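Local coordinates for transcriptional regulator (NtrC family) (Aquifex aeolicus, PDB 3DZD), which probably activates sigma54-dependent transcription as a response regulator whose AAA+ ATPase domain binds ADP in this inactive state, at residues E160-K165 and L298-R304. Numbering follows the deposited sequence.
Sequences ESGTGK and LPPLRER. With ADP (adenosine-5'-diphosphate), chain C.
T163, in the Walker A P-loop of this AAA+ ATPase, offers its carbonyl O to R304 NH2 at 3.1 Å, in the carbonyl plane on a lone pair. Threonine suits the place: OG1, between the backbone N and the carbonyl carbon (chi1 52°), donates to E160 O at 2.8 Å, tying down the turn. Arginine suits position 304 because its flat head also holds P299 O side-on through NE and NH2, while NH1 reaches a water shared with T163 O and ADP N6. L298 turns its branched, apolar side chain against the loop, CD1 lying 3.5 Å from K165 N and touching K165 CG. G162 takes the positive phi of the type II turn from E160 to T163, its N donating to ADP O2B; G164, at the N-cap, has no room for a CB beside ADP N7; K165 N donates to O3B of the same beta-phosphate. The extended E160 chain carries its carboxylate to R302 in a salt bridge, NH1 to OE1 and NH2 to OE2. OE1 also accepts from N346 ND2, so an alanine here would probably leave R302 and N346 without this shared acceptor. P300 CB lies 3.3 Å above the R302 guanidinium plane, offset toward its rim.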
loop_
_atom_site.group_PDB
_atom_site.type_symbol
_atom_site.label_atom_id
_atom_site.label_comp_id
_atom_site.label_asym_id
_atom_site.label_seq_id
_atom_site.Cartn_x
_atom_site.Cartn_y
_atom_site.Cartn_z
ATOM N N GLU A 160 18.710 -22.040 4.045
ATOM C CA GLU A 160 18.564 -22.060 5.489
ATOM C C GLU A 160 17.790 -20.837 5.961
ATOM O O GLU A 160 17.542 -19.902 5.187
ATOM C CB GLU A 160 19.928 -22.103 6.160
ATOM C CG GLU A 160 20.676 -23.400 5.961
ATOM C CD GLU A 160 21.952 -23.471 6.790
ATOM O OE1 GLU A 160 22.329 -22.435 7.391
ATOM O OE2 GLU A 160 22.570 -24.566 6.842
ATOM N N SER A 161 17.411 -20.846 7.236
ATOM C CA SER A 161 16.646 -19.748 7.799
ATOM C C SER A 161 17.468 -18.477 7.785
ATOM O O SER A 161 18.674 -18.507 8.038
ATOM C CB SER A 161 16.211 -20.070 9.218
ATOM O OG SER A 161 15.421 -21.239 9.233
ATOM N N GLY A 162 16.806 -17.366 7.478
ATOM C CA GLY A 162 17.452 -16.073 7.461
ATOM C C GLY A 162 18.474 -15.866 6.365
ATOM O O GLY A 162 19.399 -15.085 6.541
ATOM N N THR A 163 18.323 -16.538 5.229
ATOM C CA THR A 163 19.258 -16.329 4.112
ATOM C C THR A 163 18.756 -15.351 3.033
ATOM O O THR A 163 19.402 -15.180 2.007
ATOM C CB THR A 163 19.650 -17.646 3.431
ATOM O OG1 THR A 163 18.465 -18.351 3.085
ATOM C CG2 THR A 163 20.475 -18.505 4.358
ATOM N N GLY A 164 17.617 -14.702 3.265
ATOM C CA GLY A 164 17.152 -13.689 2.337
ATOM C C GLY A 164 16.170 -14.193 1.296
ATOM O O GLY A 164 16.001 -13.578 0.249
ATOM N N LYS A 165 15.511 -15.307 1.590
ATOM C CA LYS A 165 14.575 -15.903 0.649
ATOM C C LYS A 165 13.431 -14.960 0.262
ATOM O O LYS A 165 13.001 -14.953 -0.882
ATOM C CB LYS A 165 14.044 -17.226 1.201
ATOM C CG LYS A 165 15.106 -18.329 1.238
ATOM C CD LYS A 165 14.598 -19.582 1.936
ATOM C CE LYS A 165 14.441 -19.333 3.424
ATOM N NZ LYS A 165 13.744 -20.469 4.078
ATOM N N LEU A 298 19.780 -20.481 -2.195
ATOM C CA LEU A 298 20.558 -19.462 -1.493
ATOM C C LEU A 298 21.503 -20.120 -0.507
ATOM O O LEU A 298 21.060 -20.792 0.412
ATOM C CB LEU A 298 19.647 -18.505 -0.712
ATOM C CG LEU A 298 18.549 -17.792 -1.488
ATOM C CD1 LEU A 298 17.868 -16.725 -0.625
ATOM C CD2 LEU A 298 19.123 -17.187 -2.765
ATOM N N PRO A 299 22.810 -19.909 -0.679
ATOM C CA PRO A 299 23.816 -20.495 0.223
ATOM C C PRO A 299 23.777 -19.879 1.627
ATOM O O PRO A 299 23.399 -18.720 1.760
ATOM C CB PRO A 299 25.151 -20.125 -0.438
ATOM C CG PRO A 299 24.823 -19.332 -1.656
ATOM C CD PRO A 299 23.389 -18.967 -1.648
ATOM N N PRO A 300 24.194 -20.636 2.657
ATOM C CA PRO A 300 24.323 -20.045 3.992
ATOM C C PRO A 300 25.293 -18.879 3.969
ATOM O O PRO A 300 26.159 -18.784 3.088
ATOM C CB PRO A 300 24.904 -21.180 4.835
ATOM C CG PRO A 300 24.639 -22.428 4.064
ATOM C CD PRO A 300 24.633 -22.040 2.628
ATOM N N LEU A 301 25.136 -17.986 4.932
ATOM C CA LEU A 301 25.986 -16.819 5.042
ATOM C C LEU A 301 27.469 -17.205 5.141
ATOM O O LEU A 301 28.317 -16.552 4.531
ATOM C CB LEU A 301 25.550 -15.968 6.238
ATOM C CG LEU A 301 26.431 -14.783 6.624
ATOM C CD1 LEU A 301 26.692 -13.877 5.440
ATOM C CD2 LEU A 301 25.774 -14.008 7.779
ATOM N N ARG A 302 27.773 -18.269 5.889
ATOM C CA ARG A 302 29.151 -18.736 6.049
ATOM C C ARG A 302 29.767 -19.290 4.759
ATOM O O ARG A 302 30.956 -19.615 4.729
ATOM C CB ARG A 302 29.238 -19.801 7.147
ATOM C CG ARG A 302 28.552 -21.088 6.775
ATOM C CD ARG A 302 28.245 -21.943 7.975
ATOM N NE ARG A 302 27.507 -23.156 7.621
ATOM C CZ ARG A 302 26.180 -23.261 7.619
ATOM N NH1 ARG A 302 25.412 -22.219 7.942
ATOM N NH2 ARG A 302 25.612 -24.414 7.294
ATOM N N GLU A 303 28.966 -19.418 3.704
ATOM C CA GLU A 303 29.490 -19.860 2.410
ATOM C C GLU A 303 29.699 -18.690 1.467
ATOM O O GLU A 303 29.964 -18.891 0.287
ATOM C CB GLU A 303 28.560 -20.881 1.741
ATOM C CG GLU A 303 28.617 -22.281 2.340
ATOM C CD GLU A 303 27.783 -23.293 1.551
ATOM O OE1 GLU A 303 27.691 -23.178 0.298
ATOM O OE2 GLU A 303 27.223 -24.215 2.190
ATOM N N ARG A 304 29.588 -17.469 1.986
ATOM C CA ARG A 304 29.538 -16.289 1.122
ATOM C C ARG A 304 30.765 -15.393 1.215
ATOM O O ARG A 304 30.728 -14.222 0.812
ATOM C CB ARG A 304 28.283 -15.477 1.401
ATOM C CG ARG A 304 27.019 -16.260 1.195
ATOM C CD ARG A 304 25.855 -15.325 1.070
ATOM N NE ARG A 304 24.588 -16.014 1.268
ATOM C CZ ARG A 304 23.441 -15.387 1.498
ATOM N NH1 ARG A 304 23.429 -14.058 1.552
ATOM N NH2 ARG A 304 22.312 -16.081 1.661
HETATM P PB ADP C . 14.458 -15.723 5.196
HETATM O O1B ADP C . 13.379 -15.073 4.353
HETATM O O2B ADP C . 13.938 -16.553 6.349
HETATM O O3B ADP C . 15.496 -16.462 4.408
HETATM P PA ADP C . 14.962 -12.951 5.892
HETATM O O1A ADP C . 15.421 -12.315 4.610
HETATM O O2A ADP C . 13.513 -12.755 6.291
HETATM O O3A ADP C . 15.338 -14.528 5.858
HETATM O "O5'" ADP C . 15.875 -12.394 7.095
HETATM C "C5'" ADP C . 17.019 -11.594 6.828
HETATM C "C4'" ADP C . 16.883 -10.194 7.393
HETATM O "O4'" ADP C . 18.010 -9.470 6.914
HETATM C "C3'" ADP C . 15.698 -9.482 6.776
HETATM O "O3'" ADP C . 15.368 -8.351 7.588
HETATM C "C2'" ADP C . 16.195 -8.933 5.465
HETATM O "O2'" ADP C . 15.622 -7.632 5.324
HETATM C "C1'" ADP C . 17.684 -8.785 5.694
HETATM N N9 ADP C . 18.473 -9.387 4.599
HETATM C C8 ADP C . 18.567 -10.704 4.335
HETATM N N7 ADP C . 19.386 -10.943 3.293
HETATM C C5 ADP C . 19.838 -9.751 2.869
HETATM C C6 ADP C . 20.737 -9.291 1.789
HETATM N N6 ADP C . 21.328 -10.182 0.949
HETATM N N1 ADP C . 20.952 -7.966 1.681
HETATM C C2 ADP C . 20.369 -7.089 2.520
HETATM N N3 ADP C . 19.536 -7.432 3.518
HETATM C C4 ADP C . 19.239 -8.728 3.735
HETATM O O HOH W 1 21.293 -21.902 2.775
HETATM O O HOH W 2 20.669 -13.036 1.631
#